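Local coordinates for 11R-lipoxygenase (Gersemia fruticosa, PDB 3VF1), which probably inserts molecular oxygen into polyunsaturated fatty acids, as a calcium-dependent lipoxygenase that holds one non-heme iron, at residues T309-L314 against C381-Y386; E315-M320 against L450-G455; K463-V468 against G538-S543; D529-L534 against K552-R557. All blocks are in the same frame, centred on the assembly; numbering follows the deposited sequence.

Contact 1 of 4, residues T309-L314 against C381-Y386; sequences TDYKIL and CADTQY
Tyr311 and Asp383 carry the polar part of this contact. Tyr311, just after strand 306-310, and the 3-10 segment that follows lie against helix 369-410, a long helix of the lipoxygenase fold that also carries the iron ligands His392 and His397. Tyr311 OH donates a hydrogen bond to Asp383 OD1, 2.6 Å away. The hydroxyl comes from the anti side of that oxygen, a little out of the carboxylate plane. Ring and carboxylate stand nearly perpendicular, at 87°. Asp383 OD2 also forms a long, weak ion pair with Arg380.

The rest is apolar packing. Ala382 CB sits over one face of the Tyr311 ring, displaced toward its rim. Tyr386 CB lies at the edge of the same ring, 4.2 Å from Tyr311 CE2. Leu314 uses both of its branches. Its CD1 packs on Ala382 CB at 3.6 Å, and its CD2 meets Gln385 CB at 4.0 Å, the two side chains crossing at about a right angle. Ile313 CG2 touches the edge of the Tyr386 ring, 4.0 Å from Tyr386 CD2. Phe261 of helix 254-263 also touches Tyr311 and Asp383.

Gln385 turns its polar end away from 309-314, with CD folded back at chi2 (-55°). Its amide NE2 bonds Thr594 O. Gln385 NE2 also donates to Cys381 O at 3.0 Å. Gln385 N and Gln385 NE2 reach that carbonyl from opposite faces of its plane.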
loop_
_atom_site.group_PDB
_atom_site.type_symbol
_atom_site.label_atom_id
_atom_site.label_comp_id
_atom_site.label_asym_id
_atom_site.label_seq_id
_atom_site.Cartn_x
_atom_site.Cartn_y
_atom_site.Cartn_z
ATOM N N THR A 309 -6.106 -17.004 16.970
ATOM C CA THR A 309 -5.037 -16.149 16.468
ATOM C C THR A 309 -3.702 -16.618 17.040
ATOM O O THR A 309 -3.391 -16.355 18.202
ATOM C CB THR A 309 -5.251 -14.671 16.855
ATOM O OG1 THR A 309 -5.326 -14.547 18.279
ATOM C CG2 THR A 309 -6.530 -14.127 16.235
ATOM N N ASP A 310 -2.920 -17.312 16.218
ATOM C CA ASP A 310 -1.652 -17.884 16.657
ATOM C C ASP A 310 -0.478 -17.055 16.147
ATOM O O ASP A 310 -0.278 -16.928 14.939
ATOM C CB ASP A 310 -1.531 -19.324 16.149
ATOM C CG ASP A 310 -0.274 -20.017 16.644
ATOM O OD1 ASP A 310 0.652 -19.322 17.114
ATOM O OD2 ASP A 310 -0.208 -21.262 16.559
ATOM N N TYR A 311 0.302 -16.505 17.073
ATOM C CA TYR A 311 1.444 -15.667 16.716
ATOM C C TYR A 311 2.768 -16.403 16.904
ATOM O O TYR A 311 3.746 -15.844 17.398
ATOM C CB TYR A 311 1.417 -14.377 17.535
ATOM C CG TYR A 311 0.202 -13.535 17.227
ATOM C CD1 TYR A 311 -1.005 -13.762 17.873
ATOM C CD2 TYR A 311 0.256 -12.532 16.270
ATOM C CE1 TYR A 311 -2.120 -13.006 17.582
ATOM C CE2 TYR A 311 -0.853 -11.771 15.974
ATOM C CZ TYR A 311 -2.039 -12.012 16.631
ATOM O OH TYR A 311 -3.146 -11.254 16.334
ATOM N N LYS A 312 2.784 -17.666 16.492
ATOM C CA LYS A 312 3.984 -18.490 16.552
ATOM C C LYS A 312 5.171 -17.824 15.861
ATOM O O LYS A 312 6.317 -18.028 16.252
ATOM C CB LYS A 312 3.711 -19.844 15.898
ATOM C CG LYS A 312 4.911 -20.770 15.863
ATOM C CD LYS A 312 4.537 -22.140 15.323
ATOM C CE LYS A 312 5.707 -23.108 15.398
ATOM N NZ LYS A 312 5.317 -24.486 14.983
ATOM N N ILE A 313 4.896 -17.033 14.831
ATOM C CA ILE A 313 5.957 -16.452 14.014
ATOM C C ILE A 313 6.878 -15.530 14.816
ATOM O O ILE A 313 8.017 -15.290 14.420
ATOM C CB ILE A 313 5.384 -15.681 12.803
ATOM C CG1 ILE A 313 6.506 -15.322 11.829
ATOM C CG2 ILE A 313 4.641 -14.429 13.260
ATOM C CD1 ILE A 313 6.018 -14.817 10.489
ATOM N N LEU A 314 6.391 -15.023 15.943
ATOM C CA LEU A 314 7.195 -14.145 16.787
ATOM C C LEU A 314 8.270 -14.914 17.550
ATOM O O LEU A 314 9.166 -14.319 18.149
ATOM C CB LEU A 314 6.304 -13.386 17.772
ATOM C CG LEU A 314 5.494 -12.241 17.164
ATOM C CD1 LEU A 314 4.488 -11.698 18.167
ATOM C CD2 LEU A 314 6.422 -11.136 16.686
ATOM N N CYS A 381 -0.485 -6.518 21.632
ATOM C CA CYS A 381 0.878 -6.058 21.411
ATOM C C CYS A 381 1.562 -6.932 20.367
ATOM O O CYS A 381 2.242 -6.430 19.473
ATOM C CB CYS A 381 1.674 -6.070 22.716
ATOM S SG CYS A 381 3.273 -5.220 22.602
ATOM N N ALA A 382 1.371 -8.242 20.483
ATOM C CA ALA A 382 1.910 -9.180 19.510
ATOM C C ALA A 382 1.346 -8.876 18.126
ATOM O O ALA A 382 2.074 -8.884 17.128
ATOM C CB ALA A 382 1.581 -10.606 19.912
ATOM N N ASP A 383 0.046 -8.602 18.071
ATOM C CA ASP A 383 -0.627 -8.331 16.806
ATOM C C ASP A 383 -0.081 -7.064 16.158
ATOM O O ASP A 383 0.008 -6.976 14.934
ATOM C CB ASP A 383 -2.136 -8.203 17.023
ATOM C CG ASP A 383 -2.898 -8.019 15.724
ATOM O OD1 ASP A 383 -3.167 -9.031 15.041
ATOM O OD2 ASP A 383 -3.229 -6.861 15.389
ATOM N N THR A 384 0.286 -6.089 16.980
ATOM C CA THR A 384 0.852 -4.840 16.480
ATOM C C THR A 384 2.169 -5.096 15.758
ATOM O O THR A 384 2.418 -4.538 14.691
ATOM C CB THR A 384 1.097 -3.830 17.616
ATOM O OG1 THR A 384 -0.153 -3.470 18.214
ATOM C CG2 THR A 384 1.785 -2.581 17.081
ATOM N N GLN A 385 3.009 -5.943 16.347
ATOM C CA GLN A 385 4.282 -6.298 15.733
ATOM C C GLN A 385 4.001 -6.869 14.352
ATOM O O GLN A 385 4.628 -6.489 13.363
ATOM C CB GLN A 385 5.036 -7.342 16.566
ATOM C CG GLN A 385 5.074 -7.088 18.066
ATOM C CD GLN A 385 5.630 -5.725 18.423
ATOM O OE1 GLN A 385 6.793 -5.429 18.155
ATOM N NE2 GLN A 385 4.797 -4.886 19.033
ATOM N N TYR A 386 3.042 -7.788 14.302
ATOM C CA TYR A 386 2.662 -8.456 13.066
ATOM C C TYR A 386 2.131 -7.453 12.044
ATOM O O TYR A 386 2.524 -7.476 10.881
ATOM C CB TYR A 386 1.599 -9.516 13.362
ATOM C CG TYR A 386 1.328 -10.468 12.220
ATOM C CD1 TYR A 386 0.619 -10.059 11.097
ATOM C CD2 TYR A 386 1.768 -11.784 12.272
ATOM C CE1 TYR A 386 0.365 -10.932 10.055
ATOM C CE2 TYR A 386 1.520 -12.664 11.235
ATOM C CZ TYR A 386 0.817 -12.232 10.130
ATOM O OH TYR A 386 0.568 -13.105 9.097
#

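Contact 2 of 4, residues E315-M320 against L450-G455; sequences EGIPTM and LSIGGG
Met320 lies against the backbone of Gly453 and Gly454 and can be followed outward. Its CB is 3.3 Å from Gly453 O. CG stands anti to the backbone N (chi1 -174°) and leads on to SD. The chain then bends at chi3 (-68°), which puts the methyl CE against the glycine backbone, 3.4 Å from Gly454 N and close to the carbonyl carbon of Gly453.

The backbone of the same residue makes the hydrogen bond between the loops. Met320 N donates to Ser451 O at 3.0 Å, with an N-H...O angle of 156°. Thr319 packs beside it. Its CB is 3.0 Å from Ser451 O and its CG2 is 3.4 Å from that oxygen. Its hydroxyl OG1 is held by Arg327 O. Further back, Ile317 CG2 meets Ile452 CG2 at 4.0 Å, where the two isoleucines cross obliquely. Thr459 and Leu460 of helix 456-465 adjoin this pair, touching Ile317 and Ile452 respectively.

A CB on Gly454 would press on Met320 CA and on Gly453 O. On Gly453 it would clash within the turn, with Leu450 O. The loop contains a type I beta turn from Leu450 to Gly453, closed by Gly453 N to Leu450 O. Gly455 is at the N-cap position of helix 456-465. This is a short connection between helices 445-449 and 456-465 of the lipoxygenase domain.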
loop_
_atom_site.group_PDB
_atom_site.type_symbol
_atom_site.label_atom_id
_atom_site.label_comp_id
_atom_site.label_asym_id
_atom_site.label_seq_id
_atom_site.Cartn_x
_atom_site.Cartn_y
_atom_site.Cartn_z
ATOM N N GLU A 315 8.177 -16.238 17.525
ATOM C CA GLU A 315 9.138 -17.079 18.222
ATOM C C GLU A 315 10.529 -16.911 17.617
ATOM O O GLU A 315 10.721 -17.116 16.420
ATOM C CB GLU A 315 8.700 -18.542 18.147
ATOM C CG GLU A 315 9.194 -19.402 19.297
ATOM C CD GLU A 315 8.474 -20.736 19.373
ATOM O OE1 GLU A 315 7.840 -21.127 18.370
ATOM O OE2 GLU A 315 8.536 -21.388 20.440
ATOM N N GLY A 316 11.494 -16.530 18.450
ATOM C CA GLY A 316 12.864 -16.362 18.005
ATOM C C GLY A 316 13.220 -14.929 17.649
ATOM O O GLY A 316 14.387 -14.612 17.422
ATOM N N ILE A 317 12.218 -14.057 17.599
ATOM C CA ILE A 317 12.446 -12.653 17.275
ATOM C C ILE A 317 12.886 -11.888 18.523
ATOM O O ILE A 317 12.146 -11.817 19.505
ATOM C CB ILE A 317 11.180 -11.994 16.701
ATOM C CG1 ILE A 317 10.632 -12.818 15.532
ATOM C CG2 ILE A 317 11.473 -10.565 16.264
ATOM C CD1 ILE A 317 11.611 -12.996 14.389
ATOM N N PRO A 318 14.098 -11.310 18.488
ATOM C CA PRO A 318 14.636 -10.590 19.646
ATOM C C PRO A 318 13.986 -9.226 19.855
ATOM O O PRO A 318 13.610 -8.564 18.889
ATOM C CB PRO A 318 16.113 -10.415 19.287
ATOM C CG PRO A 318 16.124 -10.368 17.805
ATOM C CD PRO A 318 15.046 -11.318 17.360
ATOM N N THR A 319 13.863 -8.818 21.113
ATOM C CA THR A 319 13.319 -7.509 21.449
ATOM C C THR A 319 14.443 -6.601 21.933
ATOM O O THR A 319 15.509 -7.077 22.321
ATOM C CB THR A 319 12.248 -7.617 22.543
ATOM O OG1 THR A 319 12.787 -8.317 23.670
ATOM C CG2 THR A 319 11.026 -8.360 22.021
ATOM N N MET A 320 14.206 -5.294 21.907
ATOM C CA MET A 320 15.243 -4.335 22.262
ATOM C C MET A 320 15.770 -4.596 23.664
ATOM O O MET A 320 15.000 -4.755 24.612
ATOM C CB MET A 320 14.721 -2.902 22.165
ATOM C CG MET A 320 15.804 -1.857 22.377
ATOM S SD MET A 320 15.350 -0.227 21.766
ATOM C CE MET A 320 15.327 -0.531 20.004
ATOM N N LEU A 450 8.314 -0.088 18.404
ATOM C CA LEU A 450 8.042 -1.516 18.518
ATOM C C LEU A 450 8.976 -2.176 19.525
ATOM O O LEU A 450 10.144 -1.807 19.632
ATOM C CB LEU A 450 8.204 -2.198 17.160
ATOM C CG LEU A 450 7.235 -1.768 16.059
ATOM C CD1 LEU A 450 7.560 -2.506 14.772
ATOM C CD2 LEU A 450 5.795 -2.020 16.479
ATOM N N SER A 451 8.461 -3.158 20.259
ATOM C CA SER A 451 9.283 -3.881 21.224
ATOM C C SER A 451 10.267 -4.808 20.518
ATOM O O SER A 451 11.314 -5.142 21.072
ATOM C CB SER A 451 8.415 -4.663 22.212
ATOM O OG SER A 451 7.608 -5.618 21.554
ATOM N N ILE A 452 9.938 -5.218 19.294
ATOM C CA ILE A 452 10.874 -6.007 18.494
ATOM C C ILE A 452 11.860 -5.095 17.772
ATOM O O ILE A 452 12.656 -5.555 16.955
ATOM C CB ILE A 452 10.166 -6.914 17.461
ATOM C CG1 ILE A 452 9.472 -6.080 16.379
ATOM C CG2 ILE A 452 9.184 -7.846 18.161
ATOM C CD1 ILE A 452 8.870 -6.910 15.268
ATOM N N GLY A 453 11.801 -3.802 18.075
ATOM C CA GLY A 453 12.784 -2.863 17.571
ATOM C C GLY A 453 14.158 -3.246 18.081
ATOM O O GLY A 453 14.280 -3.990 19.054
ATOM N N GLY A 454 15.193 -2.739 17.422
ATOM C CA GLY A 454 16.557 -3.082 17.773
ATOM C C GLY A 454 17.159 -4.067 16.789
ATOM O O GLY A 454 18.284 -4.528 16.976
ATOM N N GLY A 455 16.405 -4.392 15.741
ATOM C CA GLY A 455 16.876 -5.295 14.707
ATOM C C GLY A 455 15.866 -6.367 14.346
ATOM O O GLY A 455 15.850 -6.859 13.220
#

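Contact 3 of 4, residues K463-V468 against G538-S543; sequences KHYRSV and GYPAGS
Tyr465 reaches across to Pro540 and has the most surface buried here. Its CG stands anti to the backbone N (chi1 -176°). The hydroxyl OH donates to Pro540 O at 2.8 Å. The C=O...O angle is 133°, with the donor 17° from the carbonyl plane. Pro540 O lies at the ring edge, 3.2 Å from Tyr465 CE2. Tyr465 OH also rests on Pro540 CD at 3.4 Å and sits at the edge of the Tyr539 ring. Lys548 makes a cation-pi contact with Tyr465, and its NZ bonds Tyr465 O, Val468 O and Ala541 O, joining both segments. A phenylalanine in place of Tyr465 would probably leave Pro540 O without this donor and a gap beside Pro540 CD.

Arg466 and Ser543 come next. Arg466 CD packs 3.1 Å from Ser543 OG. Beyond CD the arginine bends at chi3, and Lys463 CA lies over one face of the guanidinium, displaced toward its rim. Asp176 ties the two residues from outside, through a salt bridge with Arg466 NH1 and a hydrogen bond from Ser543 N.

The first segment is the end of helix 456-465 and the type I beta turn Tyr465 to Val468. The second leaves helix 525-538 at Tyr539. Tyr539 OH bonds Met399 O of helix 369-410, and the Tyr539 ring meets Phe470 edge-to-face. The loop after helix 525-538 therefore touches both helix 456-465 and helix 369-410.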
loop_
_atom_site.group_PDB
_atom_site.type_symbol
_atom_site.label_atom_id
_atom_site.label_comp_id
_atom_site.label_asym_id
_atom_site.label_seq_id
_atom_site.Cartn_x
_atom_site.Cartn_y
_atom_site.Cartn_z
ATOM N N LYS A 463 11.385 -13.477 8.006
ATOM C CA LYS A 463 10.836 -14.760 8.421
ATOM C C LYS A 463 9.530 -15.063 7.694
ATOM O O LYS A 463 9.265 -16.212 7.338
ATOM C CB LYS A 463 10.616 -14.783 9.934
ATOM C CG LYS A 463 10.266 -16.157 10.477
ATOM C CD LYS A 463 10.219 -16.164 11.997
ATOM C CE LYS A 463 9.913 -17.553 12.534
ATOM N NZ LYS A 463 9.797 -17.569 14.016
ATOM N N HIS A 464 8.716 -14.035 7.471
ATOM C CA HIS A 464 7.464 -14.211 6.748
ATOM C C HIS A 464 7.718 -14.414 5.259
ATOM O O HIS A 464 7.052 -15.224 4.615
ATOM C CB HIS A 464 6.538 -13.008 6.944
ATOM C CG HIS A 464 5.216 -13.152 6.252
ATOM N ND1 HIS A 464 4.151 -13.821 6.815
ATOM C CD2 HIS A 464 4.796 -12.732 5.036
ATOM C CE1 HIS A 464 3.128 -13.798 5.980
ATOM N NE2 HIS A 464 3.493 -13.143 4.892
ATOM N N TYR A 465 8.681 -13.675 4.719
ATOM C CA TYR A 465 8.981 -13.744 3.294
ATOM C C TYR A 465 9.457 -15.136 2.896
ATOM O O TYR A 465 9.053 -15.665 1.865
ATOM C CB TYR A 465 10.039 -12.707 2.910
ATOM C CG TYR A 465 10.320 -12.674 1.425
ATOM C CD1 TYR A 465 9.473 -12.002 0.552
ATOM C CD2 TYR A 465 11.427 -13.320 0.893
ATOM C CE1 TYR A 465 9.723 -11.974 -0.806
ATOM C CE2 TYR A 465 11.684 -13.296 -0.463
ATOM C CZ TYR A 465 10.829 -12.622 -1.306
ATOM O OH TYR A 465 11.082 -12.596 -2.658
ATOM N N ARG A 466 10.315 -15.730 3.717
ATOM C CA ARG A 466 10.845 -17.061 3.432
ATOM C C ARG A 466 9.748 -18.076 3.122
ATOM O O ARG A 466 9.988 -19.051 2.414
ATOM C CB ARG A 466 11.691 -17.568 4.603
ATOM C CG ARG A 466 13.104 -17.013 4.634
ATOM C CD ARG A 466 14.010 -17.841 5.531
ATOM N NE ARG A 466 13.667 -17.723 6.946
ATOM C CZ ARG A 466 14.099 -16.752 7.747
ATOM N NH1 ARG A 466 14.888 -15.792 7.278
ATOM N NH2 ARG A 466 13.735 -16.735 9.022
ATOM N N SER A 467 8.547 -17.846 3.648
ATOM C CA SER A 467 7.455 -18.802 3.494
ATOM C C SER A 467 6.298 -18.276 2.646
ATOM O O SER A 467 5.343 -19.004 2.379
ATOM C CB SER A 467 6.919 -19.206 4.870
ATOM O OG SER A 467 7.896 -19.911 5.617
ATOM N N VAL A 468 6.379 -17.021 2.219
ATOM C CA VAL A 468 5.263 -16.406 1.507
ATOM C C VAL A 468 5.192 -16.850 0.050
ATOM O O VAL A 468 6.215 -17.043 -0.604
ATOM C CB VAL A 468 5.338 -14.863 1.547
ATOM C CG1 VAL A 468 6.414 -14.345 0.597
ATOM C CG2 VAL A 468 3.989 -14.262 1.190
ATOM N N GLY A 538 12.453 -10.000 -9.000
ATOM C CA GLY A 538 11.437 -9.359 -8.187
ATOM C C GLY A 538 11.119 -10.116 -6.911
ATOM O O GLY A 538 10.898 -9.508 -5.860
ATOM N N TYR A 539 11.095 -11.442 -6.995
ATOM C CA TYR A 539 10.693 -12.267 -5.864
ATOM C C TYR A 539 11.559 -13.511 -5.729
ATOM O O TYR A 539 11.097 -14.622 -5.987
ATOM C CB TYR A 539 9.225 -12.668 -6.011
ATOM C CG TYR A 539 8.297 -11.484 -6.159
ATOM C CD1 TYR A 539 7.854 -10.782 -5.047
ATOM C CD2 TYR A 539 7.873 -11.062 -7.410
ATOM C CE1 TYR A 539 7.010 -9.696 -5.175
ATOM C CE2 TYR A 539 7.027 -9.977 -7.550
ATOM C CZ TYR A 539 6.599 -9.298 -6.429
ATOM O OH TYR A 539 5.759 -8.215 -6.564
ATOM N N PRO A 540 12.822 -13.329 -5.318
ATOM C CA PRO A 540 13.718 -14.467 -5.084
ATOM C C PRO A 540 13.137 -15.426 -4.050
ATOM O O PRO A 540 12.502 -14.983 -3.092
ATOM C CB PRO A 540 15.005 -13.809 -4.568
ATOM C CG PRO A 540 14.601 -12.442 -4.123
ATOM C CD PRO A 540 13.465 -12.043 -5.001
ATOM N N ALA A 541 13.350 -16.723 -4.250
ATOM C CA ALA A 541 12.724 -17.748 -3.420
ATOM C C ALA A 541 13.021 -17.564 -1.934
ATOM O O ALA A 541 12.164 -17.824 -1.089
ATOM C CB ALA A 541 13.165 -19.128 -3.876
ATOM N N GLY A 542 14.233 -17.120 -1.620
ATOM C CA GLY A 542 14.649 -16.965 -0.238
ATOM C C GLY A 542 15.486 -18.141 0.227
ATOM O O GLY A 542 15.711 -19.088 -0.529
ATOM N N SER A 543 15.933 -18.093 1.478
ATOM C CA SER A 543 16.900 -19.062 1.985
ATOM C C SER A 543 16.279 -20.405 2.380
ATOM O O SER A 543 16.989 -21.312 2.814
ATOM C CB SER A 543 17.667 -18.473 3.173
ATOM O OG SER A 543 16.818 -18.282 4.290
#

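Contact 4 of 4, residues D529-L534 against K552-R557; sequences DWIRDL and KSFENR
Ile531 packs on the ring of Phe554. The loop after helix 525-538 folds back on that helix before entering helix 557-579 of the lipoxygenase domain. Ile531 CG1 makes a CH-pi contact 4.0 Å from the centroid of the Phe554 ring, 26° off the ring normal. Its CD1 lies near the rim, 3.4 Å from Phe554 CZ. Its CB is close to the neighbouring ring carbon, Phe554 CE2. CG2 points another way and meets Ser553 CA at 3.8 Å.

Trp530 and Phe554 meet edge to edge. Trp530 CZ3 is 3.9 Å from Phe554 CE2, and each ring's near atoms lie close to the plane of the other. An alanine in place of Phe554 would probably open a gap between helix and loop, leaving Ile531 CG1 without its aromatic face, CD1 without Phe554 CZ, and the Trp530 edge without its neighbour.

Next come the groups that place these rings. Leu534 CD1 covers one face of the Trp530 indole, displaced toward the rim. Phe554 CG stands anti to its own carbonyl carbon (chi1 -73°), which takes CG toward Ile531. Phe554 O accepts from Gln528 NE2 of helix 525-538, and Leu560 and Phe563 of helix 557-579 pack on Phe554 and Ile531 respectively. Asn556 is the N-cap of helix 557-579, its OD1 bonding Glu559 N.

At the outer rim a water donates to Lys552 O at 2.7 Å and accepts a weak bond from Arg532 NH1 at 3.1 Å.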
loop_
_atom_site.group_PDB
_atom_site.type_symbol
_atom_site.label_atom_id
_atom_site.label_comp_id
_atom_site.label_asym_id
_atom_site.label_seq_id
_atom_site.Cartn_x
_atom_site.Cartn_y
_atom_site.Cartn_z
ATOM N N ASP A 529 8.738 -10.371 -20.811
ATOM C CA ASP A 529 9.937 -9.822 -20.190
ATOM C C ASP A 529 9.587 -9.309 -18.800
ATOM O O ASP A 529 10.341 -9.495 -17.845
ATOM C CB ASP A 529 10.510 -8.678 -21.033
ATOM C CG ASP A 529 11.037 -9.147 -22.376
ATOM O OD1 ASP A 529 11.440 -10.325 -22.479
ATOM O OD2 ASP A 529 11.053 -8.336 -23.325
ATOM N N TRP A 530 8.430 -8.665 -18.704
ATOM C CA TRP A 530 7.948 -8.113 -17.446
ATOM C C TRP A 530 7.822 -9.193 -16.376
ATOM O O TRP A 530 8.417 -9.086 -15.303
ATOM C CB TRP A 530 6.595 -7.432 -17.665
ATOM C CG TRP A 530 6.055 -6.754 -16.448
ATOM C CD1 TRP A 530 6.580 -5.667 -15.818
ATOM C CD2 TRP A 530 4.874 -7.109 -15.718
ATOM N NE1 TRP A 530 5.805 -5.322 -14.740
ATOM C CE2 TRP A 530 4.750 -6.193 -14.657
ATOM C CE3 TRP A 530 3.910 -8.113 -15.859
ATOM C CZ2 TRP A 530 3.704 -6.251 -13.739
ATOM C CZ3 TRP A 530 2.871 -8.167 -14.947
ATOM C CH2 TRP A 530 2.777 -7.243 -13.901
ATOM N N ILE A 531 7.055 -10.239 -16.670
ATOM C CA ILE A 531 6.790 -11.282 -15.683
ATOM C C ILE A 531 8.029 -12.131 -15.410
ATOM O O ILE A 531 8.194 -12.658 -14.311
ATOM C CB ILE A 531 5.621 -12.198 -16.115
ATOM C CG1 ILE A 531 5.164 -13.071 -14.944
ATOM C CG2 ILE A 531 6.024 -13.069 -17.298
ATOM C CD1 ILE A 531 4.635 -12.288 -13.757
ATOM N N ARG A 532 8.899 -12.260 -16.405
ATOM C CA ARG A 532 10.128 -13.027 -16.236
ATOM C C ARG A 532 11.103 -12.292 -15.319
ATOM O O ARG A 532 11.840 -12.914 -14.554
ATOM C CB ARG A 532 10.791 -13.304 -17.588
ATOM C CG ARG A 532 12.120 -14.039 -17.465
ATOM C CD ARG A 532 12.626 -14.569 -18.802
ATOM N NE ARG A 532 12.859 -13.506 -19.780
ATOM C CZ ARG A 532 12.042 -13.202 -20.788
ATOM N NH1 ARG A 532 10.914 -13.876 -20.988
ATOM N NH2 ARG A 532 12.358 -12.212 -21.611
ATOM N N ASP A 533 11.103 -10.967 -15.400
ATOM C CA ASP A 533 11.980 -10.157 -14.565
ATOM C C ASP A 533 11.521 -10.208 -13.108
ATOM O O ASP A 533 12.337 -10.160 -12.187
ATOM C CB ASP A 533 12.004 -8.712 -15.065
ATOM C CG ASP A 533 13.208 -7.941 -14.564
ATOM O OD1 ASP A 533 14.138 -8.573 -14.022
ATOM O OD2 ASP A 533 13.229 -6.703 -14.727
ATOM N N LEU A 534 10.211 -10.307 -12.906
ATOM C CA LEU A 534 9.647 -10.427 -11.567
ATOM C C LEU A 534 9.980 -11.784 -10.956
ATOM O O LEU A 534 10.368 -11.871 -9.790
ATOM C CB LEU A 534 8.128 -10.246 -11.612
ATOM C CG LEU A 534 7.631 -8.847 -11.970
ATOM C CD1 LEU A 534 6.123 -8.847 -12.167
ATOM C CD2 LEU A 534 8.035 -7.847 -10.899
ATOM N N LYS A 552 6.444 -18.072 -14.532
ATOM C CA LYS A 552 7.629 -17.902 -15.364
ATOM C C LYS A 552 7.234 -17.209 -16.662
ATOM O O LYS A 552 8.051 -16.549 -17.304
ATOM C CB LYS A 552 8.263 -19.257 -15.674
ATOM C CG LYS A 552 8.740 -20.019 -14.448
ATOM C CD LYS A 552 9.361 -21.362 -14.820
ATOM C CE LYS A 552 8.389 -22.241 -15.597
ATOM N NZ LYS A 552 8.553 -22.125 -17.078
ATOM N N SER A 553 5.969 -17.367 -17.041
ATOM C CA SER A 553 5.432 -16.732 -18.235
ATOM C C SER A 553 3.911 -16.709 -18.163
ATOM O O SER A 553 3.307 -17.476 -17.413
ATOM C CB SER A 553 5.881 -17.486 -19.488
ATOM O OG SER A 553 5.399 -18.820 -19.488
ATOM N N PHE A 554 3.295 -15.825 -18.942
ATOM C CA PHE A 554 1.843 -15.775 -19.042
ATOM C C PHE A 554 1.392 -16.573 -20.260
ATOM O O PHE A 554 1.701 -16.212 -21.395
ATOM C CB PHE A 554 1.365 -14.325 -19.152
ATOM C CG PHE A 554 1.469 -13.552 -17.867
ATOM C CD1 PHE A 554 0.970 -14.074 -16.684
ATOM C CD2 PHE A 554 2.071 -12.305 -17.840
ATOM C CE1 PHE A 554 1.063 -13.365 -15.501
ATOM C CE2 PHE A 554 2.170 -11.591 -16.658
ATOM C CZ PHE A 554 1.666 -12.122 -15.489
ATOM N N GLU A 555 0.661 -17.657 -20.019
ATOM C CA GLU A 555 0.253 -18.560 -21.091
ATOM C C GLU A 555 -1.169 -18.285 -21.574
ATOM O O GLU A 555 -1.565 -18.749 -22.643
ATOM C CB GLU A 555 0.376 -20.015 -20.632
ATOM C CG GLU A 555 1.782 -20.406 -20.208
ATOM C CD GLU A 555 2.800 -20.203 -21.314
ATOM O OE1 GLU A 555 2.584 -20.732 -22.425
ATOM O OE2 GLU A 555 3.812 -19.511 -21.076
ATOM N N ASN A 556 -1.935 -17.537 -20.790
ATOM C CA ASN A 556 -3.298 -17.183 -21.175
ATOM C C ASN A 556 -3.724 -15.848 -20.577
ATOM O O ASN A 556 -2.990 -15.250 -19.792
ATOM C CB ASN A 556 -4.275 -18.288 -20.761
ATOM C CG ASN A 556 -4.200 -18.610 -19.282
ATOM O OD1 ASN A 556 -4.852 -17.965 -18.461
ATOM N ND2 ASN A 556 -3.406 -19.615 -18.934
ATOM N N ARG A 557 -4.913 -15.385 -20.953
ATOM C CA ARG A 557 -5.403 -14.085 -20.513
ATOM C C ARG A 557 -5.842 -14.113 -19.053
ATOM O O ARG A 557 -5.721 -13.117 -18.343
ATOM C CB ARG A 557 -6.568 -13.628 -21.392
ATOM C CG ARG A 557 -6.184 -13.352 -22.835
ATOM C CD ARG A 557 -7.335 -12.719 -23.600
ATOM N NE ARG A 557 -8.510 -13.584 -23.638
ATOM C CZ ARG A 557 -9.662 -13.259 -24.215
ATOM N NH1 ARG A 557 -9.807 -12.080 -24.807
ATOM N NH2 ARG A 557 -10.675 -14.113 -24.198
HETATM O O HOH W 1 8.561 -15.326 -19.654
#

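In the fold
From the N terminus, 309-314 runs straight on into 315-320. Contact 1 closes a loop through the small antiparallel sheet to helix 369-410. Contact 2 opens inside that loop and closes later, at the turn before helix 456-465, so the two cross. They touch where Gln385 meets residues 450-452. Contact 3 opens at the end of helix 456-465, after both have closed; Lys463 NZ probably bonds Ile313 O, linking it back to contact 1. Contact 4 opens at 529-534, inside contact 3, and closes beyond it at 552-557, so these two cross as well, sharing helix 525-538. Contacts 1 and 4 are about 34 Å apart between centres.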